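Local coordinates for protein ofchtiv-allosamidin (PDB 6JMB) that probably hydrolyses chitin as an insect group IV chitinase of glycosyl hydrolase family 18, and here holds the inhibitor allosamidin in its substrate cleft, at residues C8-W13 / G21-D26; V247-R252 / E348-H353; G275-E280 / Y286-Y291; V309-A312 / N317-S320. All coordinates share one frame; numbering follows the deposited sequence.

Contact 1. Residues C8-W13 / G21-D26; sequences CYYGTW and GKFDVD. With AMI (allosamizoline), chain C; NAA (2-acetamido-2-deoxy-beta-D-allopyranose), chain B.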
# COMPACT_ATOMS: atom_id res chain seq x y z
N CYS A 8 2.49 -1.86 -8.54
CA CYS A 8 1.07 -2.14 -8.38
C CYS A 8 0.88 -3.36 -7.49
O CYS A 8 1.27 -4.46 -7.88
CB CYS A 8 0.44 -2.46 -9.73
SG CYS A 8 0.47 -1.12 -10.94
N TYR A 9 0.23 -3.18 -6.35
CA TYR A 9 -0.17 -4.32 -5.53
C TYR A 9 -1.55 -4.81 -5.96
O TYR A 9 -2.44 -4.01 -6.28
CB TYR A 9 -0.23 -3.93 -4.06
CG TYR A 9 1.11 -3.88 -3.39
CD1 TYR A 9 1.90 -2.74 -3.45
CD2 TYR A 9 1.60 -4.98 -2.70
CE1 TYR A 9 3.13 -2.70 -2.83
CE2 TYR A 9 2.83 -4.95 -2.08
CZ TYR A 9 3.58 -3.80 -2.13
OH TYR A 9 4.81 -3.74 -1.50
N TYR A 10 -1.73 -6.13 -5.95
CA TYR A 10 -3.01 -6.76 -6.25
C TYR A 10 -3.45 -7.55 -5.03
O TYR A 10 -2.80 -8.53 -4.64
CB TYR A 10 -2.87 -7.66 -7.47
CG TYR A 10 -4.09 -8.48 -7.82
CD1 TYR A 10 -5.38 -8.01 -7.58
CD2 TYR A 10 -3.95 -9.74 -8.39
CE1 TYR A 10 -6.50 -8.78 -7.91
CE2 TYR A 10 -5.05 -10.50 -8.73
CZ TYR A 10 -6.32 -10.02 -8.48
OH TYR A 10 -7.41 -10.80 -8.82
N GLY A 11 -4.54 -7.11 -4.41
CA GLY A 11 -5.18 -7.88 -3.35
C GLY A 11 -5.96 -9.03 -3.94
O GLY A 11 -7.10 -8.86 -4.40
N THR A 12 -5.34 -10.21 -3.97
CA THR A 12 -5.81 -11.31 -4.81
C THR A 12 -7.17 -11.86 -4.39
O THR A 12 -7.84 -12.51 -5.20
CB THR A 12 -4.76 -12.42 -4.88
OG1 THR A 12 -4.46 -12.88 -3.55
CG2 THR A 12 -3.48 -11.91 -5.54
N TRP A 13 -7.60 -11.60 -3.15
CA TRP A 13 -8.92 -12.03 -2.69
C TRP A 13 -10.05 -11.28 -3.40
O TRP A 13 -11.22 -11.65 -3.23
CB TRP A 13 -9.03 -11.86 -1.17
CG TRP A 13 -8.64 -10.50 -0.70
CD1 TRP A 13 -9.46 -9.43 -0.53
CD2 TRP A 13 -7.32 -10.05 -0.37
NE1 TRP A 13 -8.74 -8.34 -0.10
CE2 TRP A 13 -7.42 -8.69 0.00
CE3 TRP A 13 -6.06 -10.66 -0.34
CZ2 TRP A 13 -6.32 -7.94 0.39
CZ3 TRP A 13 -4.96 -9.91 0.05
CH2 TRP A 13 -5.10 -8.56 0.41
N GLY A 21 -17.64 -5.74 -9.03
CA GLY A 21 -16.52 -5.64 -8.12
C GLY A 21 -15.48 -6.72 -8.30
O GLY A 21 -14.35 -6.60 -7.82
N LYS A 22 -15.85 -7.80 -8.99
CA LYS A 22 -14.94 -8.93 -9.18
C LYS A 22 -13.72 -8.48 -9.98
O LYS A 22 -13.85 -7.85 -11.03
CB LYS A 22 -15.66 -10.05 -9.93
CG LYS A 22 -14.85 -11.32 -10.08
CD LYS A 22 -15.69 -12.42 -10.73
CE LYS A 22 -14.84 -13.58 -11.21
NZ LYS A 22 -14.12 -14.26 -10.10
N PHE A 23 -12.53 -8.80 -9.48
CA PHE A 23 -11.30 -8.39 -10.14
C PHE A 23 -10.35 -9.58 -10.10
O PHE A 23 -9.86 -9.95 -9.02
CB PHE A 23 -10.69 -7.16 -9.47
CG PHE A 23 -9.54 -6.54 -10.23
CD1 PHE A 23 -8.29 -7.13 -10.23
CD2 PHE A 23 -9.71 -5.36 -10.92
CE1 PHE A 23 -7.23 -6.56 -10.92
CE2 PHE A 23 -8.67 -4.78 -11.61
CZ PHE A 23 -7.42 -5.38 -11.61
N ASP A 24 -10.09 -10.17 -11.26
CA ASP A 24 -9.25 -11.34 -11.43
C ASP A 24 -7.92 -10.93 -12.04
O ASP A 24 -7.72 -9.77 -12.44
CB ASP A 24 -9.93 -12.35 -12.37
CG ASP A 24 -11.31 -12.76 -11.91
OD1 ASP A 24 -11.54 -12.83 -10.70
OD2 ASP A 24 -12.17 -13.02 -12.79
N VAL A 25 -7.01 -11.90 -12.14
CA VAL A 25 -5.72 -11.63 -12.79
C VAL A 25 -5.92 -11.04 -14.18
O VAL A 25 -5.22 -10.10 -14.57
CB VAL A 25 -4.85 -12.90 -12.83
CG1 VAL A 25 -3.65 -12.69 -13.76
CG2 VAL A 25 -4.37 -13.26 -11.43
N ASP A 26 -6.89 -11.55 -14.93
CA ASP A 26 -7.05 -11.07 -16.30
C ASP A 26 -7.71 -9.70 -16.38
O ASP A 26 -7.92 -9.20 -17.50
CB ASP A 26 -7.73 -12.10 -17.20
CG ASP A 26 -9.18 -12.37 -16.84
OD1 ASP A 26 -9.73 -11.72 -15.92
OD2 ASP A 26 -9.78 -13.25 -17.49
C1 AMI C . -1.42 -2.08 3.34
C2 AMI C . -1.01 -3.52 3.85
C3 AMI C . -2.16 -4.34 3.56
C4 AMI C . -3.40 -3.36 3.71
C5 AMI C . -2.92 -2.21 2.95
C6 AMI C . -3.72 -0.90 3.24
C7 AMI C . 0.26 -2.91 2.14
C8 AMI C . 2.30 -4.06 1.15
C9 AMI C . 1.46 -1.87 0.14
N2 AMI C . 0.05 -3.85 3.15
N7 AMI C . 1.34 -2.95 1.15
O3 AMI C . -2.21 -5.47 4.44
O4 AMI C . -4.60 -3.81 3.10
O6 AMI C . -3.72 -0.67 4.64
O7 AMI C . -0.64 -1.88 2.14
C1 NAA B . -8.92 -8.35 4.17
C2 NAA B . -9.22 -9.83 4.37
C3 NAA B . -10.63 -10.16 3.97
C4 NAA B . -11.65 -9.31 4.64
C5 NAA B . -11.31 -7.83 4.43
C6 NAA B . -12.14 -6.92 5.25
C7 NAA B . -7.06 -11.22 4.06
C8 NAA B . -6.10 -11.99 3.14
N2 NAA B . -8.29 -10.59 3.49
O3 NAA B . -10.74 -9.87 2.56
O4 NAA B . -12.91 -9.55 3.99
O5 NAA B . -9.93 -7.52 4.88
O6 NAA B . -11.34 -5.75 5.45
O7 NAA B . -6.82 -11.13 5.25
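Tyr10 reaches from the end of strand 5-11 to the loop 21-26, and its hydroxyl gives the one hydrogen bond across the contact: OH donates to the backbone O of Phe23 at 2.6 Å. The carbonyl oxygen lies in the plane of the Tyr10 ring, at its edge, whereas the hydroxyl sits 31° out of the carbonyl plane. The bond fixes the buried phenol's polar end on the loop backbone. Apolar contacts flank it. Tyr10 CE1 meets Phe23 CD1 at 3.4 Å, the two rings inclined at 58°, neither stacked nor edge-to-face. With CG of Phe23 anti to its backbone N (chi1 -170°), that ring swings back against the tyrosine. At the other ortho position of the phenol, Val25 CG2 comes to the ring edge, 3.9 Å from Tyr10 CE2. Within the loop, Lys22 NZ and Asp24 OD1 form a salt bridge of 3.0 Å; OD1 also takes a hydrogen bond from Thr15. Two other residues of 8-13 meet the inhibitor: the Tyr9 ring lies under the allosamizoline methyls, with CE2 3.4 Å from C8, and Trp13 offers one face to an N-acetylallosamine. Strand 5-11 runs parallel to strands 35-43 and 341-345 in the barrel wall, while Phe66 of helix 62-67 and the loop residues Ile28 and Glu348 pack against Tyr10.

Contact 2. Residues V247-R252 / E348-H353; sequences VPFYGR and ETDDFH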
# COMPACT_ATOMS: atom_id res chain seq x y z
N VAL A 247 0.56 5.43 -2.64
CA VAL A 247 -0.71 6.15 -2.77
C VAL A 247 -1.85 5.15 -2.65
O VAL A 247 -1.72 3.97 -2.99
CB VAL A 247 -0.82 6.90 -4.11
CG1 VAL A 247 0.30 7.93 -4.25
CG2 VAL A 247 -0.81 5.92 -5.29
N PRO A 248 -3.00 5.61 -2.14
CA PRO A 248 -4.14 4.70 -1.95
C PRO A 248 -5.17 4.79 -3.06
O PRO A 248 -5.50 5.88 -3.53
CB PRO A 248 -4.75 5.21 -0.64
CG PRO A 248 -4.52 6.71 -0.71
CD PRO A 248 -3.22 6.92 -1.48
N PHE A 249 -5.71 3.64 -3.47
CA PHE A 249 -6.84 3.57 -4.39
C PHE A 249 -8.14 3.30 -3.64
O PHE A 249 -9.10 2.78 -4.22
CB PHE A 249 -6.61 2.49 -5.46
CG PHE A 249 -5.68 2.89 -6.58
CD1 PHE A 249 -4.81 3.97 -6.47
CD2 PHE A 249 -5.69 2.15 -7.75
CE1 PHE A 249 -3.96 4.30 -7.53
CE2 PHE A 249 -4.85 2.47 -8.80
CZ PHE A 249 -3.98 3.55 -8.70
N TYR A 250 -8.17 3.61 -2.36
CA TYR A 250 -9.33 3.42 -1.51
C TYR A 250 -9.42 4.64 -0.60
O TYR A 250 -8.45 5.39 -0.45
CB TYR A 250 -9.21 2.14 -0.66
CG TYR A 250 -8.02 2.20 0.27
CD1 TYR A 250 -6.74 1.88 -0.20
CD2 TYR A 250 -8.16 2.58 1.59
CE1 TYR A 250 -5.64 1.96 0.63
CE2 TYR A 250 -7.05 2.66 2.43
CZ TYR A 250 -5.80 2.34 1.94
OH TYR A 250 -4.69 2.41 2.75
N GLY A 251 -10.59 4.82 -0.01
CA GLY A 251 -10.81 5.85 0.98
C GLY A 251 -11.23 5.23 2.30
O GLY A 251 -11.45 4.01 2.41
N ARG A 252 -11.35 6.08 3.32
CA ARG A 252 -11.77 5.64 4.64
C ARG A 252 -12.99 6.44 5.08
O ARG A 252 -13.15 7.61 4.73
CB ARG A 252 -10.62 5.72 5.65
CG ARG A 252 -9.50 4.75 5.29
CD ARG A 252 -8.48 4.57 6.41
NE ARG A 252 -7.63 3.42 6.14
CZ ARG A 252 -7.98 2.15 6.34
NH1 ARG A 252 -9.17 1.86 6.85
NH2 ARG A 252 -7.14 1.16 6.04
N GLU A 348 -7.09 -3.32 -7.70
CA GLU A 348 -8.44 -3.84 -7.87
C GLU A 348 -9.53 -2.86 -7.45
O GLU A 348 -10.71 -3.16 -7.66
CB GLU A 348 -8.59 -5.17 -7.13
CG GLU A 348 -8.57 -5.04 -5.62
CD GLU A 348 -7.18 -5.13 -5.02
OE1 GLU A 348 -6.18 -5.17 -5.78
OE2 GLU A 348 -7.08 -5.16 -3.78
N THR A 349 -9.18 -1.70 -6.88
CA THR A 349 -10.19 -0.69 -6.57
C THR A 349 -10.00 0.61 -7.34
O THR A 349 -10.66 1.61 -7.02
CB THR A 349 -10.32 -0.42 -5.06
OG1 THR A 349 -9.09 0.10 -4.56
CG2 THR A 349 -10.69 -1.70 -4.31
N ASP A 350 -9.12 0.65 -8.34
CA ASP A 350 -9.26 1.69 -9.34
C ASP A 350 -10.62 1.50 -10.01
O ASP A 350 -11.27 0.45 -9.88
CB ASP A 350 -8.13 1.59 -10.37
CG ASP A 350 -7.82 2.92 -11.06
OD1 ASP A 350 -8.61 3.89 -10.98
OD2 ASP A 350 -6.76 3.00 -11.72
N ASP A 351 -11.07 2.52 -10.74
CA ASP A 351 -12.27 2.38 -11.56
C ASP A 351 -11.89 1.59 -12.82
O ASP A 351 -11.79 2.12 -13.93
CB ASP A 351 -12.89 3.74 -11.87
CG ASP A 351 -14.20 3.63 -12.63
OD1 ASP A 351 -14.88 2.59 -12.55
OD2 ASP A 351 -14.54 4.61 -13.32
N PHE A 352 -11.67 0.29 -12.61
CA PHE A 352 -11.11 -0.54 -13.68
C PHE A 352 -12.08 -0.74 -14.83
O PHE A 352 -11.64 -0.94 -15.97
CB PHE A 352 -10.54 -1.85 -13.13
CG PHE A 352 -11.53 -2.76 -12.45
CD1 PHE A 352 -11.93 -2.52 -11.14
CD2 PHE A 352 -12.02 -3.88 -13.09
CE1 PHE A 352 -12.82 -3.38 -10.49
CE2 PHE A 352 -12.92 -4.74 -12.45
CZ PHE A 352 -13.32 -4.49 -11.16
N HIS A 353 -13.38 -0.64 -14.58
CA HIS A 353 -14.39 -0.74 -15.63
C HIS A 353 -14.74 0.61 -16.24
O HIS A 353 -15.55 0.66 -17.17
CB HIS A 353 -15.68 -1.36 -15.08
CG HIS A 353 -15.57 -2.81 -14.72
ND1 HIS A 353 -14.94 -3.74 -15.52
CD2 HIS A 353 -16.06 -3.50 -13.66
CE1 HIS A 353 -15.03 -4.93 -14.96
NE2 HIS A 353 -15.70 -4.81 -13.83
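With chi1 of 63°, Thr349 holds OG1 between its backbone N and carbonyl carbon, facing the carbonyl of Phe249, while chi1 of -78° turns the Phe249 ring beside its own backbone N and toward Asp350. The hydroxyl donates to Phe249 O at 2.7 Å. It approaches from above the carbonyl plane, 60° out of it, so the bond does not follow a lone pair; OG1 has a further, weak hydrogen bond with Ser346 O. The Phe249 ring slants across the side chain of Asp350. Its CD2 touches Asp350 CB at 3.6 Å, and its CE2 lies 3.5 Å from Asp350 OD2, ring and carboxylate planes being steeply inclined. The carboxylate is buried but well supplied with donors: OD1 accepts from Asp351 N at 2.8 Å and from Leu363 N, and OD2 accepts from Leu364 N. The amides of Leu363 and Leu364 belong to the first turn of helix 362-373, whose N-terminal end would probably favour the charged form of the acid. The same helix lends Leu363 and Ile367 to the packing of Phe249. Tyr250, after Phe249, carries its ring away from 348-353, and its hydroxyl is hydrogen-bonded to Asp194. The contact thus joins strand 243-256 to the loop following strand 341-345, its parallel neighbour, at the end of the TIM barrel of family 18 where Tyr250 lines the allosamidin pocket.

Contact 3. Residues G275-E280 / Y286-Y291; sequences GPYTAE and YNEFCY. With NAA (2-acetamido-2-deoxy-beta-D-allopyranose), chain B.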
# COMPACT_ATOMS: atom_id res chain seq x y z
N GLY A 275 -18.36 -0.23 1.13
CA GLY A 275 -18.64 -0.41 -0.27
C GLY A 275 -19.45 -1.67 -0.50
O GLY A 275 -19.38 -2.62 0.29
N PRO A 276 -20.22 -1.71 -1.59
CA PRO A 276 -21.05 -2.90 -1.84
C PRO A 276 -20.26 -4.17 -2.10
O PRO A 276 -20.78 -5.27 -1.86
CB PRO A 276 -21.90 -2.51 -3.07
CG PRO A 276 -21.46 -1.14 -3.48
CD PRO A 276 -20.30 -0.70 -2.66
N TYR A 277 -19.02 -4.06 -2.57
CA TYR A 277 -18.18 -5.21 -2.90
C TYR A 277 -17.09 -5.47 -1.87
O TYR A 277 -16.84 -6.63 -1.53
CB TYR A 277 -17.54 -5.03 -4.28
CG TYR A 277 -18.54 -4.66 -5.35
CD1 TYR A 277 -19.50 -5.58 -5.79
CD2 TYR A 277 -18.55 -3.40 -5.93
CE1 TYR A 277 -20.42 -5.25 -6.76
CE2 TYR A 277 -19.47 -3.06 -6.90
CZ TYR A 277 -20.41 -3.99 -7.31
OH TYR A 277 -21.33 -3.66 -8.28
N THR A 278 -16.43 -4.42 -1.38
CA THR A 278 -15.42 -4.60 -0.33
C THR A 278 -16.06 -4.95 1.00
O THR A 278 -15.47 -5.69 1.80
CB THR A 278 -14.54 -3.36 -0.24
OG1 THR A 278 -15.36 -2.19 -0.11
CG2 THR A 278 -13.67 -3.22 -1.49
N ALA A 279 -17.26 -4.42 1.27
CA ALA A 279 -18.14 -4.89 2.35
C ALA A 279 -17.49 -4.84 3.73
O ALA A 279 -17.63 -5.77 4.53
CB ALA A 279 -18.70 -6.28 2.04
N GLU A 280 -16.82 -3.74 4.05
CA GLU A 280 -16.21 -3.56 5.37
C GLU A 280 -16.42 -2.11 5.80
O GLU A 280 -15.87 -1.20 5.19
CB GLU A 280 -14.72 -3.89 5.34
CG GLU A 280 -14.09 -3.98 6.71
CD GLU A 280 -14.71 -5.07 7.56
OE1 GLU A 280 -14.91 -6.19 7.05
OE2 GLU A 280 -15.01 -4.80 8.75
N TYR A 286 -12.01 3.20 -4.42
CA TYR A 286 -12.29 4.32 -5.31
C TYR A 286 -13.37 3.95 -6.33
O TYR A 286 -14.26 4.76 -6.61
CB TYR A 286 -11.03 4.82 -6.02
CG TYR A 286 -11.36 5.92 -7.01
CD1 TYR A 286 -11.62 7.21 -6.57
CD2 TYR A 286 -11.47 5.65 -8.37
CE1 TYR A 286 -11.95 8.22 -7.46
CE2 TYR A 286 -11.81 6.65 -9.27
CZ TYR A 286 -12.04 7.93 -8.81
OH TYR A 286 -12.38 8.94 -9.70
N ASN A 287 -13.31 2.74 -6.89
CA ASN A 287 -14.33 2.30 -7.84
C ASN A 287 -15.72 2.40 -7.22
O ASN A 287 -16.66 2.89 -7.85
CB ASN A 287 -14.06 0.87 -8.33
CG ASN A 287 -14.09 -0.17 -7.21
OD1 ASN A 287 -13.58 0.05 -6.11
ND2 ASN A 287 -14.67 -1.33 -7.52
N GLU A 288 -15.84 1.99 -5.96
CA GLU A 288 -17.13 2.03 -5.28
C GLU A 288 -17.55 3.45 -4.97
O GLU A 288 -18.72 3.81 -5.16
CB GLU A 288 -17.06 1.21 -4.00
CG GLU A 288 -16.79 -0.27 -4.24
CD GLU A 288 -16.52 -1.02 -2.96
OE1 GLU A 288 -15.65 -0.58 -2.17
OE2 GLU A 288 -17.17 -2.06 -2.75
N PHE A 289 -16.62 4.28 -4.51
CA PHE A 289 -17.03 5.60 -4.04
C PHE A 289 -17.25 6.58 -5.18
O PHE A 289 -18.16 7.41 -5.11
CB PHE A 289 -16.07 6.17 -3.00
CG PHE A 289 -16.69 7.28 -2.20
CD1 PHE A 289 -17.85 7.03 -1.48
CD2 PHE A 289 -16.17 8.56 -2.21
CE1 PHE A 289 -18.47 8.04 -0.75
CE2 PHE A 289 -16.78 9.58 -1.48
CZ PHE A 289 -17.93 9.31 -0.75
N CYS A 290 -16.44 6.51 -6.24
CA CYS A 290 -16.72 7.37 -7.39
C CYS A 290 -18.09 7.07 -7.97
O CYS A 290 -18.81 7.99 -8.38
CB CYS A 290 -15.60 7.26 -8.44
SG CYS A 290 -15.52 5.77 -9.49
N TYR A 291 -18.49 5.80 -7.97
CA TYR A 291 -19.82 5.45 -8.46
C TYR A 291 -20.90 6.00 -7.54
O TYR A 291 -21.90 6.57 -8.01
CB TYR A 291 -19.93 3.94 -8.60
CG TYR A 291 -21.23 3.51 -9.23
CD1 TYR A 291 -21.44 3.63 -10.60
CD2 TYR A 291 -22.25 2.98 -8.45
CE1 TYR A 291 -22.63 3.23 -11.17
CE2 TYR A 291 -23.45 2.59 -9.01
CZ TYR A 291 -23.63 2.71 -10.37
OH TYR A 291 -24.82 2.31 -10.93
C1 NAA B . -8.92 -8.35 4.17
C2 NAA B . -9.22 -9.83 4.37
C3 NAA B . -10.63 -10.16 3.97
C4 NAA B . -11.65 -9.31 4.64
C5 NAA B . -11.31 -7.83 4.43
C6 NAA B . -12.14 -6.92 5.25
C7 NAA B . -7.06 -11.22 4.06
C8 NAA B . -6.10 -11.99 3.14
N2 NAA B . -8.29 -10.59 3.49
O3 NAA B . -10.74 -9.87 2.56
O4 NAA B . -12.91 -9.55 3.99
O5 NAA B . -9.93 -7.52 4.88
O6 NAA B . -11.34 -5.75 5.45
O7 NAA B . -6.82 -11.13 5.25
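The irregular segment 275-280 bends round the side chain of Glu288, in the first turn of helix 286-295, with the Gly275 and Glu288 CA atoms 5.8 Å apart and Ala279 N bonded back to Gly275 O. Glu288 carries nearly the whole contact. Its chain is extended beyond CG (chi2 172°), which drives the carboxylate into the turn. OE2 is gripped by two successive amides: Tyr277 N at 2.7 Å, arriving almost head-on to the C-O bond, and Thr278 N at 2.8 Å, straighter at 164° and on the syn side. The other oxygen, OE1, receives the hydroxyl of Thr278 on its syn lone pair, OG1 to OE1 being 2.6 Å; it also accepts from Gly285 N. Four donors therefore fix the rotation of this buried carboxylate and would be expected to stabilise its negative charge. Carbon atoms close in around it. Pro276 CD stands 3.4 Å from OE2, and the Tyr277 ring, nearly parallel to the carboxylate at 19°, comes within 4.0 Å of Glu288 CG through CD2. Gly275 passes close by, its CA 3.5 Å from Glu288 CD. Past the turn, Glu280 reaches the inhibitor, its OE1 3.4 Å from C6 of an N-acetylallosamine. Glu288 thus binds the consecutive amides of a loop of the glycan pocket and fastens that loop to helix 286-295 of the chitinase.

Contact 4. Residues V309-A312 / N317-S320; sequences VPYA and NWVS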
# COMPACT_ATOMS: atom_id res chain seq x y z
N VAL A 309 -6.35 17.19 -0.79
CA VAL A 309 -7.14 15.96 -0.97
C VAL A 309 -8.61 16.29 -0.82
O VAL A 309 -9.00 17.23 -0.12
CB VAL A 309 -6.77 14.87 0.06
CG1 VAL A 309 -5.39 14.29 -0.25
CG2 VAL A 309 -6.83 15.43 1.48
N PRO A 310 -9.47 15.50 -1.47
CA PRO A 310 -10.91 15.69 -1.35
C PRO A 310 -11.49 14.90 -0.18
O PRO A 310 -10.92 13.92 0.30
CB PRO A 310 -11.43 15.10 -2.66
CG PRO A 310 -10.51 13.94 -2.89
CD PRO A 310 -9.14 14.42 -2.43
N TYR A 311 -12.66 15.35 0.25
CA TYR A 311 -13.47 14.58 1.19
C TYR A 311 -14.92 14.85 0.86
O TYR A 311 -15.25 15.81 0.16
CB TYR A 311 -13.13 14.93 2.65
CG TYR A 311 -13.36 16.37 3.02
CD1 TYR A 311 -12.46 17.37 2.67
CD2 TYR A 311 -14.50 16.75 3.73
CE1 TYR A 311 -12.68 18.69 3.01
CE2 TYR A 311 -14.72 18.07 4.08
CZ TYR A 311 -13.81 19.03 3.71
OH TYR A 311 -14.04 20.35 4.06
N ALA A 312 -15.80 13.99 1.37
CA ALA A 312 -17.21 14.08 1.03
C ALA A 312 -18.05 13.78 2.26
O ALA A 312 -17.65 13.01 3.13
CB ALA A 312 -17.58 13.11 -0.10
N ASN A 317 -22.46 10.55 7.18
CA ASN A 317 -21.31 9.99 6.48
C ASN A 317 -20.26 11.05 6.23
O ASN A 317 -20.57 12.15 5.76
CB ASN A 317 -21.74 9.46 5.12
CG ASN A 317 -22.72 8.35 5.22
OD1 ASN A 317 -22.38 7.24 5.61
ND2 ASN A 317 -23.97 8.64 4.86
N TRP A 318 -19.00 10.71 6.51
CA TRP A 318 -17.86 11.54 6.13
C TRP A 318 -16.81 10.60 5.57
O TRP A 318 -16.45 9.61 6.21
CB TRP A 318 -17.34 12.30 7.34
CG TRP A 318 -16.36 13.38 7.04
CD1 TRP A 318 -16.61 14.73 6.98
CD2 TRP A 318 -14.95 13.23 6.82
NE1 TRP A 318 -15.46 15.42 6.71
CE2 TRP A 318 -14.42 14.52 6.61
CE3 TRP A 318 -14.09 12.13 6.76
CZ2 TRP A 318 -13.07 14.75 6.34
CZ3 TRP A 318 -12.74 12.35 6.51
CH2 TRP A 318 -12.24 13.65 6.30
N VAL A 319 -16.32 10.89 4.37
CA VAL A 319 -15.44 9.99 3.63
C VAL A 319 -14.21 10.76 3.16
O VAL A 319 -14.34 11.80 2.50
CB VAL A 319 -16.17 9.36 2.43
CG1 VAL A 319 -15.22 8.48 1.62
CG2 VAL A 319 -17.37 8.56 2.89
N SER A 320 -13.03 10.25 3.49
CA SER A 320 -11.78 10.72 2.90
C SER A 320 -11.44 9.80 1.73
O SER A 320 -11.54 8.58 1.85
CB SER A 320 -10.67 10.64 3.94
OG SER A 320 -9.40 10.58 3.31
O HOH W 1 -9.01 12.88 1.95
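Tyr311 and Trp318 pack side chain to side chain across a beta hairpin, strands 309-314 and 317-320, whose short segments run antiparallel at 162° with their axes 4.8 Å apart. The Tyr311 CB lies over one face of the indole, toward its rim, and CD2 comes to 3.4 Å from Trp318 NE1 and 3.6 Å from CZ2. The two ring planes are within 24° of parallel, yet slid so far apart that they barely overlap. Chi1 of 61° places the phenol of Tyr311 between its own backbone N and carbonyl carbon, while in Trp318 the indole extends anti to the backbone N and folds back over the neighbouring strand.

Beneath the rings the backbones are tied at the hydrogen-bonded pair of Ala312 and Val319: Ala312 N donates to Val319 O at 2.9 Å, and Val319 N returns a bond to Ala312 O at 2.8 Å. Tyr311 and Ser320 form the adjoining non-hydrogen-bonded pair. CA-H...O contacts from Tyr311 to Val319 O and from Trp318 to Ala312 O fill in between these bonds. The methyl groups of Ala312 and Val319 share the face opposite Tyr311 and Ser320, and pack on Phe289 of helix 286-295.

Farther out, Trp318 NE1 donates to Asn262 O, and the indole also meets Phe254 on strand 243-256, the next strand of the sheet. Ser320 OG is held by Asn206 N and by a water, 2.7 Å away, that donates to Pro310 O.

Along the chain contact 1 comes first; contacts 3 and 4 follow one another inside the loop closed by contact 2, the hub, whose centre lies 11 Å from that of contact 1, joined by Gly11 N to Glu348 OE1, and 9 Å from contact 3, where Tyr286 N and Asn287 N meet the carbonyls of Phe249 and Thr349. Gly21 of contact 1 also packs on Tyr277 of contact 3. Strand 243-256 continues to contact 4 through Arg252 N and Ser320 O, and Phe289 packs contact 3 on contact 4. Contacts 1 and 4 stay about 17 Å apart at their nearest atoms. The contact 4 hairpin extends from barrel strand 243-256; contacts 1, 2 and 3 hold pocket residues.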